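Local coordinates for protein ribonuclease VapC (Haemophilus influenzae, PDB 6NKL) that probably acts as the toxic, RNA-cleaving component of a VapBC toxin-antitoxin system, a PIN-domain ribonuclease that uses magnesium, at residues 80-84 / 123-127. Residues are numbered along the deposited sequence; the frame is centred on the assembly and turned at random.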
loop_
_atom_site.group_PDB
_atom_site.type_symbol
_atom_site.label_atom_id
_atom_site.label_comp_id
_atom_site.label_asym_id
_atom_site.label_seq_id
_atom_site.Cartn_x
_atom_site.Cartn_y
_atom_site.Cartn_z
ATOM N N HIS B 80 6.433 9.621 1.672
ATOM C CA HIS B 80 6.792 9.628 0.254
ATOM C C HIS B 80 5.579 9.434 -0.627
ATOM O O HIS B 80 5.485 10.034 -1.704
ATOM C CB HIS B 80 7.818 8.545 -0.054
ATOM C CG HIS B 80 9.173 8.823 0.509
ATOM N ND1 HIS B 80 10.059 9.687 -0.095
ATOM C CD2 HIS B 80 9.802 8.338 1.608
ATOM C CE1 HIS B 80 11.170 9.734 0.616
ATOM N NE2 HIS B 80 11.037 8.929 1.656
ATOM N N TYR B 81 4.671 8.540 -0.237
ATOM C CA TYR B 81 3.485 8.331 -1.059
ATOM C C TYR B 81 2.648 9.604 -1.144
ATOM O O TYR B 81 2.167 9.958 -2.219
ATOM C CB TYR B 81 2.659 7.182 -0.507
ATOM C CG TYR B 81 1.452 6.830 -1.343
ATOM C CD1 TYR B 81 1.501 5.799 -2.259
ATOM C CD2 TYR B 81 0.267 7.520 -1.213
ATOM C CE1 TYR B 81 0.396 5.471 -3.018
ATOM C CE2 TYR B 81 -0.847 7.182 -1.960
ATOM C CZ TYR B 81 -0.771 6.174 -2.865
ATOM O OH TYR B 81 -1.894 5.833 -3.604
ATOM N N GLY B 82 2.470 10.315 -0.019
ATOM C CA GLY B 82 1.694 11.545 -0.056
ATOM C C GLY B 82 2.281 12.588 -0.990
ATOM O O GLY B 82 1.553 13.266 -1.716
ATOM N N LYS B 83 3.607 12.748 -0.972
ATOM C CA LYS B 83 4.236 13.730 -1.847
ATOM C C LYS B 83 4.025 13.362 -3.300
ATOM O O LYS B 83 3.603 14.190 -4.111
ATOM C CB LYS B 83 5.734 13.829 -1.552
ATOM C CG LYS B 83 6.444 14.922 -2.337
ATOM C CD LYS B 83 7.940 14.620 -2.531
ATOM C CE LYS B 83 8.593 14.242 -1.200
ATOM N NZ LYS B 83 10.026 13.797 -1.342
ATOM N N TRP B 84 4.312 12.105 -3.649
ATOM C CA TRP B 84 4.358 11.739 -5.053
ATOM C C TRP B 84 2.970 11.481 -5.608
ATOM O O TRP B 84 2.709 11.795 -6.771
ATOM C CB TRP B 84 5.293 10.524 -5.243
ATOM C CG TRP B 84 6.711 10.982 -5.182
ATOM C CD1 TRP B 84 7.617 10.770 -4.185
ATOM C CD2 TRP B 84 7.364 11.793 -6.151
ATOM N NE1 TRP B 84 8.805 11.391 -4.485
ATOM C CE2 TRP B 84 8.671 12.037 -5.686
ATOM C CE3 TRP B 84 6.965 12.343 -7.364
ATOM C CZ2 TRP B 84 9.594 12.810 -6.402
ATOM C CZ3 TRP B 84 7.881 13.111 -8.086
ATOM C CH2 TRP B 84 9.179 13.347 -7.596
ATOM N N ARG B 123 9.515 9.531 -13.571
ATOM C CA ARG B 123 8.785 10.699 -13.059
ATOM C C ARG B 123 8.972 10.888 -11.556
ATOM O O ARG B 123 8.720 11.982 -11.026
ATOM C CB ARG B 123 7.292 10.566 -13.362
ATOM C CG ARG B 123 6.995 10.308 -14.831
ATOM C CD ARG B 123 5.562 9.918 -15.047
ATOM N NE ARG B 123 5.195 9.882 -16.463
ATOM C CZ ARG B 123 4.555 10.868 -17.106
ATOM N NH1 ARG B 123 4.198 11.965 -16.465
ATOM N NH2 ARG B 123 4.240 10.742 -18.393
ATOM N N ILE B 124 9.396 9.842 -10.853
ATOM C CA ILE B 124 9.705 9.945 -9.434
ATOM C C ILE B 124 11.199 10.251 -9.364
ATOM O O ILE B 124 12.060 9.362 -9.300
ATOM C CB ILE B 124 9.321 8.684 -8.680
ATOM C CG1 ILE B 124 7.865 8.321 -8.974
ATOM C CG2 ILE B 124 9.484 8.896 -7.224
ATOM C CD1 ILE B 124 7.496 6.959 -8.442
ATOM N N THR B 125 11.511 11.537 -9.354
ATOM C CA THR B 125 12.857 11.975 -9.695
ATOM C C THR B 125 13.884 11.653 -8.630
ATOM O O THR B 125 15.079 11.642 -8.945
ATOM C CB THR B 125 12.830 13.472 -9.961
ATOM O OG1 THR B 125 12.340 14.143 -8.797
ATOM C CG2 THR B 125 11.888 13.782 -11.127
ATOM N N ASP B 126 13.473 11.385 -7.386
ATOM C CA ASP B 126 14.422 10.967 -6.357
ATOM C C ASP B 126 14.485 9.449 -6.154
ATOM O O ASP B 126 15.167 8.977 -5.232
ATOM C CB ASP B 126 14.129 11.678 -5.031
ATOM C CG ASP B 126 12.826 11.277 -4.400
ATOM O OD1 ASP B 126 12.760 11.329 -3.137
ATOM O OD2 ASP B 126 11.871 10.945 -5.137
ATOM N N LEU B 127 13.832 8.678 -7.013
ATOM C CA LEU B 127 13.893 7.227 -6.931
ATOM C C LEU B 127 15.173 6.734 -7.573
ATOM O O LEU B 127 15.473 7.085 -8.714
ATOM C CB LEU B 127 12.684 6.612 -7.636
ATOM C CG LEU B 127 12.674 5.100 -7.754
ATOM C CD1 LEU B 127 12.664 4.507 -6.380
ATOM C CD2 LEU B 127 11.458 4.676 -8.535
HETATM O O HOH W 1 10.343 11.446 -1.900
#
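The indole of Trp84 lies on the methyl branch of Ile124, and this is where the contact is tight. Ile124 CG2 sits 3.6 Å from the centroid of the five-membered ring and only 12° off its normal, a CH-pi contact squarely over one face. On the opposite face the chain of Lys83 runs past, its CD displaced toward the rim, so the buried indole is sandwiched between an aliphatic neighbour on its own helix and one from the loop. Trp84 CG stands anti to its carbonyl carbon (chi1 -77°), which swings the ring off helix 75-89 to the loop. The far end of the benzo ring reaches backbone atoms of the loop: CZ3 is 3.3 Å from Arg123 O, and CH2 is 3.4 Å from Thr125 N, with Thr125 OG1 also approaching CH2. The loop leads into strand 128-131, outermost within this chain in the parallel sheet of the PIN domain; it turns through a type I beta turn from Ile124 to Leu127, closed by Leu127 N bonding to Ile124 O. Ile124 also packs on Ala103 of helix 97-109, and its side chain lies about 7 Å from that of Asp99, a predicted magnesium ligand.

Toward solvent the packing gives way to a water-mediated polar cluster. Asp126 runs alongside the indole in the opposite sense, its carboxylate tilted 31° from the ring plane, with OD2 3.2 Å from Trp84 NE1. A single water joins the two sides: it donates to Asp126 OD1 at 2.7 Å and accepts from Trp84 NE1 at 3.0 Å. It also sits in plane at the His80 ring edge, but its approaches to ND1 and Lys83 NZ are doubtfully short. Lys83 NZ stays 4.1 Å from Asp126 OD1, too far for a salt bridge, although the opposite charges should still attract. On the exposed side, Arg123 turns its guanidinium away from the helix segment, where NH1 hydrogen-bonds Gln91 OE1.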